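PDB 7O79: Poly(Beta-D-mannuronate) lyase from Pseudopedobacter saltans, which probably cleaves alginate at its beta-D-mannuronate linkages by a lyase reaction, as a family 6 polysaccharide lyase built on a parallel beta-helix. Local coordinates for residues S89-N94 and Y118-R123; M140-G145 and I174-G179; D69-V74 and F93-C98. One frame throughout, in Å; residues are numbered along the deposited sequence.

Contact 1: S89-N94 and Y118-R123; sequences SVIQFN and YWVLFR
Phe93 and Phe122 stack ring on ring between two neighbouring strands of the parallel beta-helix. The chain of 89-94 runs parallel to 118-123, with Ser89 level with Tyr118 and Phe93 level with Phe122.

Backbone hydrogen bonds hold the two rungs together. Val90 N and Ile91 N give to Tyr118 O and Trp119 O, where both strands turn a corner. Beyond the corner Leu121 N gives to Ile91 O, Phe93 N to Leu121 O at 2.9 Å, and Arg123 N to Phe93 O. Past this last direct bond, water 1 bridges the two chains by donating to Asn94 O and to Arg123 O.

The aromatic pair is an offset stack. The ring centroids are 4.5 Å apart and the planes differ by 8°. Phe122 CE1 lies over the rim of the Phe93 ring, 3.4 Å from Phe93 CD1. Both side chains carry CG anti to the carbonyl carbon (chi1 -69° and -71°), which sends the two CG atoms off their strands in the same way. Val120 CG1 meets the edge of the Phe93 ring at CE1, 3.8 Å away. Phe68 stacks with Phe93 as well and carries the ladder on.

The other face, that of Ser89, Gln92, Tyr118 and Leu121, is mixed. Leu121 CD1 lies over the centre of the Tyr118 ring. Ser89 OG is anti to its backbone N and donates to Ile91 O at 2.7 Å. Gln92 lies alongside Leu121, and its NE2 donates to Asn94 OD1 at 2.9 Å, on a lone pair.

The chemistry thus sets apolar stacking on the face of Phe93 and Phe122 against a mixed face, where Ser89 OG supplements the backbone ladder. Ile91 O takes two donors, Ser89 OG and Leu121 N, from opposite faces of its carbonyl plane.

Contact 2: M140-G145 and I174-G179; sequences MQPLVG and IFRIWG
Val144 and Phe175 pair on adjacent parallel strands of the beta-helix, one rung apart in its stack of coils. Two backbone hydrogen bonds join the rungs: Val144 N gives to Ile174 O at 2.7 Å, and Arg176 N gives to Val144 O at 3.0 Å.

On one face the side chains of Val144 and Phe175 lie side by side and point the same way. Val144 CB sits over the face of the Phe175 ring in a CH-pi contact, 4.1 Å from the centroid. Val144 CG1 comes within 3.6 Å of Phe175 CD2. Phe161 lies against both residues.

On the other face the side chain of Arg176 passes at a slant over Pro142. Its CG is anti to the backbone N (chi1 180°), and a bend at chi3 (68°) sets NE off the extended line. The guanidinium is sandwiched. Pro142 CG lies over its centre, 3.4 Å from Arg176 CZ, and the Trp178 ring covers the opposite face, with CZ2 toward the rim. Cover on both faces probably limits how the group can tilt. Arg176 NH2 is hydrogen-bonded to Tyr118 OH, from strand 118-122, two strands away.

The end of Gln141 is linked to the same guanidinium through solvent: water 2 donates to Gln141 OE1 at 2.7 Å and accepts from Arg176 NH1 at 3.0 Å.

Contact 3: D69-V74 and F93-C98; sequences DAPYLV and FNSDYC
Asp69 and Asn94 both hold CG anti to the carbonyl carbon (chi1 -57° and -73°), and their side chains lie side by side. Asn94 ND2 donates to Asp69 OD1 at 2.9 Å. The bond is nearly straight, 163° at the hydrogen. OD1 is met close to the line of its C-O bond and lies near the amide plane of Asn94.

Ser95 OG is anti to its backbone N and rests against the peptide link of Ala70 and Pro71, 3.1 Å from Ala70 C.

The two segments are equivalent turns on successive coils of the parallel beta-helix, each leading from one face of the coil into the next strand. Tyr72 and Tyr97 match in this stacking, and both have positive phi. Tyr72 N donates to Asp96 O at 3.3 Å, with a second, weak bond to Tyr97 O. The two side chains are skewed to each other, and Tyr72 CD1 touches Tyr97 CB at 3.6 Å.

Deeper in, Cys98 SG approaches Ala70 O, 3.1 Å away, and takes a weak hydrogen bond of 3.6 Å from Leu73 N. Ala70 O is buried here without a hydrogen-bond partner. Leu73 CB packs on the same sulphur at 3.9 Å, and Phe68, from strand 65-68, lies against both side chains.

Overall arrangement
From the N terminus, contact 3 comes first. It closes one coil of the beta-helix, joining the turn at 69-74 to the turn at 93-98. Contact 1 opens on strand 89-93 before that coil is complete, so the two loops overlap and share Phe93 and Asn94. Contact 1 then closes the next coil at strand 118-122. Contact 2 follows in series, pairing strands 144-146 and 175-177. Contacts 1 and 2 touch directly, because strands 118-122 and 144-146 are neighbours, with probable hydrogen bonds from Phe122 N to Gly145 O and Gly145 N to Val120 O. Contacts 2 and 3 do not touch; their nearest atoms are about 7 Å apart.

Contact 1: S89-N94 and Y118-R123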
loop_
_atom_site.group_PDB
_atom_site.type_symbol
_atom_site.label_atom_id
_atom_site.label_comp_id
_atom_site.label_asym_id
_atom_site.label_seq_id
_atom_site.Cartn_x
_atom_site.Cartn_y
_atom_site.Cartn_z
ATOM N N SER A 89 7.337 10.441 -12.605
ATOM C CA SER A 89 7.722 9.941 -11.291
ATOM C C SER A 89 9.145 10.386 -10.995
ATOM O O SER A 89 9.978 10.499 -11.903
ATOM C CB SER A 89 7.621 8.408 -11.210
ATOM O OG SER A 89 8.025 7.940 -9.921
ATOM N N VAL A 90 9.429 10.652 -9.723
ATOM C CA VAL A 90 10.796 11.042 -9.374
ATOM C C VAL A 90 11.757 9.884 -9.627
ATOM O O VAL A 90 12.830 10.056 -10.217
ATOM C CB VAL A 90 10.863 11.524 -7.917
ATOM C CG1 VAL A 90 12.287 11.762 -7.498
ATOM C CG2 VAL A 90 10.026 12.790 -7.748
ATOM N N ILE A 91 11.389 8.689 -9.186
ATOM C CA ILE A 91 12.197 7.491 -9.372
ATOM C C ILE A 91 11.346 6.470 -10.111
ATOM O O ILE A 91 10.163 6.292 -9.790
ATOM C CB ILE A 91 12.682 6.935 -8.017
ATOM C CG1 ILE A 91 13.732 7.871 -7.418
ATOM C CG2 ILE A 91 13.275 5.533 -8.208
ATOM C CD1 ILE A 91 13.919 7.712 -5.952
ATOM N N GLN A 92 11.932 5.786 -11.090
ATOM C CA GLN A 92 11.153 4.842 -11.879
ATOM C C GLN A 92 11.938 3.565 -12.156
ATOM O O GLN A 92 13.068 3.618 -12.655
ATOM C CB GLN A 92 10.678 5.489 -13.183
ATOM C CG GLN A 92 9.635 4.658 -13.910
ATOM C CD GLN A 92 8.764 5.475 -14.857
ATOM O OE1 GLN A 92 8.524 6.666 -14.636
ATOM N NE2 GLN A 92 8.310 4.838 -15.933
ATOM N N PHE A 93 11.333 2.417 -11.815
ATOM C CA PHE A 93 11.907 1.094 -12.087
ATOM C C PHE A 93 11.311 0.607 -13.402
ATOM O O PHE A 93 10.183 0.110 -13.427
ATOM C CB PHE A 93 11.593 0.103 -10.965
ATOM C CG PHE A 93 12.300 0.392 -9.644
ATOM C CD1 PHE A 93 11.761 1.292 -8.733
ATOM C CD2 PHE A 93 13.480 -0.268 -9.306
ATOM C CE1 PHE A 93 12.398 1.556 -7.515
ATOM C CE2 PHE A 93 14.125 -0.016 -8.080
ATOM C CZ PHE A 93 13.584 0.883 -7.185
ATOM N N ASN A 94 12.072 0.723 -14.495
ATOM C CA ASN A 94 11.595 0.319 -15.815
ATOM C C ASN A 94 12.144 -1.025 -16.272
ATOM O O ASN A 94 11.906 -1.414 -17.417
ATOM C CB ASN A 94 11.942 1.375 -16.872
ATOM C CG ASN A 94 11.093 2.614 -16.744
ATOM O OD1 ASN A 94 9.873 2.523 -16.606
ATOM N ND2 ASN A 94 11.732 3.787 -16.808
ATOM N N TYR A 118 4.197 10.531 -9.383
ATOM C CA TYR A 118 4.589 9.617 -8.316
ATOM C C TYR A 118 5.931 10.038 -7.732
ATOM O O TYR A 118 6.693 10.794 -8.336
ATOM C CB TYR A 118 4.753 8.182 -8.813
ATOM C CG TYR A 118 3.575 7.511 -9.453
ATOM C CD1 TYR A 118 3.355 7.614 -10.818
ATOM C CD2 TYR A 118 2.704 6.723 -8.701
ATOM C CE1 TYR A 118 2.284 6.978 -11.419
ATOM C CE2 TYR A 118 1.625 6.079 -9.296
ATOM C CZ TYR A 118 1.421 6.208 -10.651
ATOM O OH TYR A 118 0.351 5.562 -11.253
ATOM N N TRP A 119 6.250 9.495 -6.560
ATOM C CA TRP A 119 7.633 9.602 -6.124
ATOM C C TRP A 119 8.429 8.358 -6.504
ATOM O O TRP A 119 9.583 8.470 -6.936
ATOM C CB TRP A 119 7.691 9.889 -4.622
ATOM C CG TRP A 119 7.590 11.380 -4.360
ATOM C CD1 TRP A 119 7.214 12.338 -5.255
ATOM C CD2 TRP A 119 7.860 12.062 -3.134
ATOM N NE1 TRP A 119 7.239 13.575 -4.667
ATOM C CE2 TRP A 119 7.630 13.433 -3.361
ATOM C CE3 TRP A 119 8.271 11.645 -1.866
ATOM C CZ2 TRP A 119 7.809 14.396 -2.370
ATOM C CZ3 TRP A 119 8.439 12.606 -0.872
ATOM C CH2 TRP A 119 8.216 13.967 -1.138
ATOM N N VAL A 120 7.812 7.176 -6.436
ATOM C CA VAL A 120 8.452 5.941 -6.873
ATOM C C VAL A 120 7.423 5.145 -7.661
ATOM O O VAL A 120 6.325 4.877 -7.160
ATOM C CB VAL A 120 8.984 5.103 -5.680
ATOM C CG1 VAL A 120 9.635 3.833 -6.179
ATOM C CG2 VAL A 120 9.961 5.910 -4.825
ATOM N N LEU A 121 7.772 4.751 -8.882
ATOM C CA LEU A 121 6.869 3.981 -9.724
ATOM C C LEU A 121 7.553 2.706 -10.182
ATOM O O LEU A 121 8.651 2.753 -10.749
ATOM C CB LEU A 121 6.398 4.793 -10.939
ATOM C CG LEU A 121 5.496 3.992 -11.880
ATOM C CD1 LEU A 121 4.204 3.574 -11.212
ATOM C CD2 LEU A 121 5.206 4.760 -13.181
ATOM N N PHE A 122 6.910 1.567 -9.931
ATOM C CA PHE A 122 7.425 0.281 -10.389
ATOM C C PHE A 122 6.778 -0.115 -11.709
ATOM O O PHE A 122 5.547 -0.127 -11.827
ATOM C CB PHE A 122 7.186 -0.804 -9.342
ATOM C CG PHE A 122 8.048 -0.654 -8.141
ATOM C CD1 PHE A 122 9.286 -1.270 -8.104
ATOM C CD2 PHE A 122 7.632 0.095 -7.045
ATOM C CE1 PHE A 122 10.106 -1.146 -6.995
ATOM C CE2 PHE A 122 8.461 0.217 -5.927
ATOM C CZ PHE A 122 9.694 -0.391 -5.912
ATOM N N ARG A 123 7.613 -0.476 -12.675
ATOM C CA ARG A 123 7.152 -0.822 -14.008
ATOM C C ARG A 123 8.075 -1.892 -14.604
ATOM O O ARG A 123 8.594 -1.763 -15.714
ATOM C CB ARG A 123 7.094 0.449 -14.854
ATOM C CG ARG A 123 6.372 0.319 -16.130
ATOM C CD ARG A 123 6.356 1.684 -16.808
ATOM N NE ARG A 123 6.259 1.553 -18.255
ATOM C CZ ARG A 123 7.149 0.915 -19.019
ATOM N NH1 ARG A 123 8.240 0.350 -18.492
ATOM N NH2 ARG A 123 6.954 0.858 -20.331
HETATM O O HOH W 1 9.817 -3.262 -17.759
#

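Contact 2: M140-G145 and I174-G179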
loop_
_atom_site.group_PDB
_atom_site.type_symbol
_atom_site.label_atom_id
_atom_site.label_comp_id
_atom_site.label_asym_id
_atom_site.label_seq_id
_atom_site.Cartn_x
_atom_site.Cartn_y
_atom_site.Cartn_z
ATOM N N MET A 140 -0.850 15.463 -6.165
ATOM C CA MET A 140 -1.591 14.320 -6.670
ATOM C C MET A 140 -0.639 13.188 -7.065
ATOM O O MET A 140 0.553 13.403 -7.287
ATOM C CB MET A 140 -2.443 14.743 -7.873
ATOM C CG MET A 140 -3.723 15.551 -7.555
ATOM S SD MET A 140 -4.584 15.171 -5.996
ATOM C CE MET A 140 -5.301 13.584 -6.371
ATOM N N GLN A 141 -1.198 11.956 -7.149
ATOM C CA GLN A 141 -0.551 10.679 -7.491
ATOM C C GLN A 141 -0.033 9.974 -6.245
ATOM O O GLN A 141 0.454 10.618 -5.309
ATOM C CB GLN A 141 0.571 10.866 -8.519
ATOM C CG GLN A 141 0.018 11.276 -9.865
ATOM C CD GLN A 141 -0.797 10.158 -10.480
ATOM O OE1 GLN A 141 -2.021 10.197 -10.492
ATOM N NE2 GLN A 141 -0.107 9.240 -11.151
ATOM N N PRO A 142 -0.144 8.653 -6.199
ATOM C CA PRO A 142 0.403 7.905 -5.061
ATOM C C PRO A 142 1.886 8.198 -4.866
ATOM O O PRO A 142 2.607 8.548 -5.805
ATOM C CB PRO A 142 0.168 6.441 -5.447
ATOM C CG PRO A 142 -0.916 6.461 -6.479
ATOM C CD PRO A 142 -0.827 7.803 -7.185
ATOM N N LEU A 143 2.335 8.080 -3.617
ATOM C CA LEU A 143 3.763 8.191 -3.349
ATOM C C LEU A 143 4.519 7.040 -4.017
ATOM O O LEU A 143 5.507 7.252 -4.739
ATOM C CB LEU A 143 3.995 8.220 -1.835
ATOM C CG LEU A 143 5.331 8.782 -1.354
ATOM C CD1 LEU A 143 5.189 9.405 0.029
ATOM C CD2 LEU A 143 6.413 7.708 -1.349
ATOM N N VAL A 144 4.044 5.815 -3.816
ATOM C CA VAL A 144 4.607 4.626 -4.445
ATOM C C VAL A 144 3.511 3.992 -5.277
ATOM O O VAL A 144 2.414 3.739 -4.766
ATOM C CB VAL A 144 5.143 3.609 -3.412
ATOM C CG1 VAL A 144 5.634 2.355 -4.127
ATOM C CG2 VAL A 144 6.260 4.199 -2.592
ATOM N N GLY A 145 3.802 3.722 -6.546
ATOM C CA GLY A 145 2.882 3.010 -7.406
ATOM C C GLY A 145 3.466 1.755 -8.026
ATOM O O GLY A 145 4.665 1.668 -8.288
ATOM N N ILE A 174 -0.410 6.314 -0.142
ATOM C CA ILE A 174 1.034 6.115 -0.010
ATOM C C ILE A 174 1.503 5.016 -0.960
ATOM O O ILE A 174 2.553 5.146 -1.608
ATOM C CB ILE A 174 1.421 5.821 1.449
ATOM C CG1 ILE A 174 0.870 6.912 2.383
ATOM C CG2 ILE A 174 2.947 5.757 1.576
ATOM C CD1 ILE A 174 1.107 8.363 1.885
ATOM N N PHE A 175 0.720 3.938 -1.082
ATOM C CA PHE A 175 0.963 2.831 -2.002
ATOM C C PHE A 175 -0.314 2.563 -2.790
ATOM O O PHE A 175 -1.385 2.434 -2.191
ATOM C CB PHE A 175 1.344 1.544 -1.248
ATOM C CG PHE A 175 2.755 1.514 -0.697
ATOM C CD1 PHE A 175 3.048 2.070 0.542
ATOM C CD2 PHE A 175 3.766 0.852 -1.388
ATOM C CE1 PHE A 175 4.353 2.013 1.068
ATOM C CE2 PHE A 175 5.073 0.771 -0.867
ATOM C CZ PHE A 175 5.357 1.348 0.365
ATOM N N ARG A 176 -0.209 2.454 -4.116
ATOM C CA ARG A 176 -1.307 1.966 -4.947
ATOM C C ARG A 176 -0.769 0.856 -5.851
ATOM O O ARG A 176 0.100 1.106 -6.688
ATOM C CB ARG A 176 -1.944 3.101 -5.765
ATOM C CG ARG A 176 -3.101 2.632 -6.656
ATOM C CD ARG A 176 -3.785 3.771 -7.457
ATOM N NE ARG A 176 -2.911 4.343 -8.478
ATOM C CZ ARG A 176 -3.050 5.565 -8.984
ATOM N NH1 ARG A 176 -4.057 6.342 -8.595
ATOM N NH2 ARG A 176 -2.201 5.995 -9.908
ATOM N N ILE A 177 -1.274 -0.371 -5.670
ATOM C CA ILE A 177 -0.720 -1.564 -6.316
ATOM C C ILE A 177 -1.691 -2.067 -7.376
ATOM O O ILE A 177 -2.624 -2.827 -7.086
ATOM C CB ILE A 177 -0.393 -2.680 -5.314
ATOM C CG1 ILE A 177 0.298 -2.112 -4.069
ATOM C CG2 ILE A 177 0.414 -3.795 -6.013
ATOM C CD1 ILE A 177 1.620 -1.421 -4.391
ATOM N N TRP A 178 -1.423 -1.711 -8.628
ATOM C CA TRP A 178 -2.131 -2.301 -9.749
ATOM C C TRP A 178 -1.464 -3.613 -10.146
ATOM O O TRP A 178 -0.369 -3.951 -9.677
ATOM C CB TRP A 178 -2.130 -1.359 -10.950
ATOM C CG TRP A 178 -2.969 -0.111 -10.802
ATOM C CD1 TRP A 178 -4.139 0.034 -10.104
ATOM C CD2 TRP A 178 -2.697 1.155 -11.403
ATOM N NE1 TRP A 178 -4.610 1.334 -10.226
ATOM C CE2 TRP A 178 -3.742 2.037 -11.025
ATOM C CE3 TRP A 178 -1.672 1.632 -12.239
ATOM C CZ2 TRP A 178 -3.786 3.373 -11.446
ATOM C CZ3 TRP A 178 -1.716 2.966 -12.658
ATOM C CH2 TRP A 178 -2.770 3.819 -12.258
ATOM N N GLY A 179 -2.125 -4.335 -11.048
ATOM C CA GLY A 179 -1.650 -5.591 -11.570
ATOM C C GLY A 179 -2.795 -6.554 -11.743
ATOM O O GLY A 179 -3.960 -6.192 -11.601
HETATM O O HOH W 2 -4.079 8.526 -10.618
#

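Contact 3: D69-V74 and F93-C98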
loop_
_atom_site.group_PDB
_atom_site.type_symbol
_atom_site.label_atom_id
_atom_site.label_comp_id
_atom_site.label_asym_id
_atom_site.label_seq_id
_atom_site.Cartn_x
_atom_site.Cartn_y
_atom_site.Cartn_z
ATOM N N ASP A 69 16.730 1.667 -16.288
ATOM C CA ASP A 69 16.308 1.244 -17.624
ATOM C C ASP A 69 17.111 0.070 -18.163
ATOM O O ASP A 69 17.136 -0.135 -19.382
ATOM C CB ASP A 69 16.372 2.404 -18.622
ATOM C CG ASP A 69 15.535 3.605 -18.188
ATOM O OD1 ASP A 69 14.511 3.422 -17.494
ATOM O OD2 ASP A 69 15.904 4.737 -18.544
ATOM N N ALA A 70 17.778 -0.685 -17.288
ATOM C CA ALA A 70 18.422 -1.946 -17.636
ATOM C C ALA A 70 18.551 -2.774 -16.361
ATOM O O ALA A 70 18.486 -2.222 -15.253
ATOM C CB ALA A 70 19.796 -1.717 -18.293
ATOM N N PRO A 71 18.668 -4.097 -16.474
ATOM C CA PRO A 71 18.595 -4.941 -15.274
ATOM C C PRO A 71 19.880 -4.918 -14.457
ATOM O O PRO A 71 20.955 -4.547 -14.935
ATOM C CB PRO A 71 18.328 -6.343 -15.834
ATOM C CG PRO A 71 18.948 -6.319 -17.197
ATOM C CD PRO A 71 18.707 -4.904 -17.710
ATOM N N TYR A 72 19.725 -5.325 -13.191
ATOM C CA TYR A 72 20.837 -5.518 -12.242
ATOM C C TYR A 72 21.596 -4.229 -11.958
ATOM O O TYR A 72 22.830 -4.222 -11.882
ATOM C CB TYR A 72 21.798 -6.616 -12.706
ATOM C CG TYR A 72 21.108 -7.784 -13.356
ATOM C CD1 TYR A 72 20.202 -8.563 -12.633
ATOM C CD2 TYR A 72 21.362 -8.121 -14.674
ATOM C CE1 TYR A 72 19.559 -9.640 -13.218
ATOM C CE2 TYR A 72 20.729 -9.201 -15.272
ATOM C CZ TYR A 72 19.830 -9.957 -14.531
ATOM O OH TYR A 72 19.203 -11.026 -15.120
ATOM N N LEU A 73 20.856 -3.142 -11.738
ATOM C CA LEU A 73 21.431 -1.848 -11.414
ATOM C C LEU A 73 21.035 -1.434 -10.004
ATOM O O LEU A 73 19.885 -1.606 -9.593
ATOM C CB LEU A 73 20.983 -0.779 -12.414
ATOM C CG LEU A 73 21.333 -1.053 -13.876
ATOM C CD1 LEU A 73 20.897 0.106 -14.754
ATOM C CD2 LEU A 73 22.836 -1.301 -13.997
ATOM N N VAL A 74 21.994 -0.875 -9.274
ATOM C CA VAL A 74 21.815 -0.478 -7.889
ATOM C C VAL A 74 22.095 1.013 -7.782
ATOM O O VAL A 74 23.073 1.511 -8.351
ATOM C CB VAL A 74 22.750 -1.271 -6.951
ATOM C CG1 VAL A 74 22.564 -0.836 -5.494
ATOM C CG2 VAL A 74 22.545 -2.779 -7.130
ATOM N N PHE A 93 11.333 2.417 -11.815
ATOM C CA PHE A 93 11.907 1.094 -12.087
ATOM C C PHE A 93 11.311 0.607 -13.402
ATOM O O PHE A 93 10.183 0.110 -13.427
ATOM C CB PHE A 93 11.593 0.103 -10.965
ATOM C CG PHE A 93 12.300 0.392 -9.644
ATOM C CD1 PHE A 93 11.761 1.292 -8.733
ATOM C CD2 PHE A 93 13.480 -0.268 -9.306
ATOM C CE1 PHE A 93 12.398 1.556 -7.515
ATOM C CE2 PHE A 93 14.125 -0.016 -8.080
ATOM C CZ PHE A 93 13.584 0.883 -7.185
ATOM N N ASN A 94 12.072 0.723 -14.495
ATOM C CA ASN A 94 11.595 0.319 -15.815
ATOM C C ASN A 94 12.144 -1.025 -16.272
ATOM O O ASN A 94 11.906 -1.414 -17.417
ATOM C CB ASN A 94 11.942 1.375 -16.872
ATOM C CG ASN A 94 11.093 2.614 -16.744
ATOM O OD1 ASN A 94 9.873 2.523 -16.606
ATOM N ND2 ASN A 94 11.732 3.787 -16.808
ATOM N N SER A 95 12.865 -1.738 -15.414
ATOM C CA SER A 95 13.553 -2.964 -15.815
ATOM C C SER A 95 13.400 -3.966 -14.675
ATOM O O SER A 95 12.499 -3.841 -13.843
ATOM C CB SER A 95 15.016 -2.661 -16.173
ATOM O OG SER A 95 15.614 -3.748 -16.846
ATOM N N ASP A 96 14.284 -4.967 -14.617
ATOM C CA ASP A 96 14.158 -6.057 -13.657
ATOM C C ASP A 96 15.369 -6.143 -12.742
ATOM O O ASP A 96 16.486 -5.801 -13.129
ATOM C CB ASP A 96 13.974 -7.432 -14.323
ATOM C CG ASP A 96 12.905 -7.440 -15.400
ATOM O OD1 ASP A 96 11.892 -6.711 -15.269
ATOM O OD2 ASP A 96 13.055 -8.241 -16.342
ATOM N N TYR A 97 15.120 -6.596 -11.511
ATOM C CA TYR A 97 16.182 -6.897 -10.553
ATOM C C TYR A 97 17.087 -5.693 -10.305
ATOM O O TYR A 97 18.310 -5.821 -10.234
ATOM C CB TYR A 97 17.002 -8.114 -11.006
ATOM C CG TYR A 97 16.348 -9.431 -10.645
ATOM C CD1 TYR A 97 16.361 -9.889 -9.331
ATOM C CD2 TYR A 97 15.731 -10.221 -11.613
ATOM C CE1 TYR A 97 15.771 -11.093 -8.984
ATOM C CE2 TYR A 97 15.136 -11.427 -11.281
ATOM C CZ TYR A 97 15.173 -11.861 -9.957
ATOM O OH TYR A 97 14.589 -13.054 -9.585
ATOM N N CYS A 98 16.492 -4.512 -10.191
ATOM C CA CYS A 98 17.237 -3.341 -9.745
ATOM C C CYS A 98 16.936 -3.059 -8.276
ATOM O O CYS A 98 15.980 -3.589 -7.704
ATOM C CB CYS A 98 16.917 -2.119 -10.608
ATOM S SG CYS A 98 17.385 -2.335 -12.340
#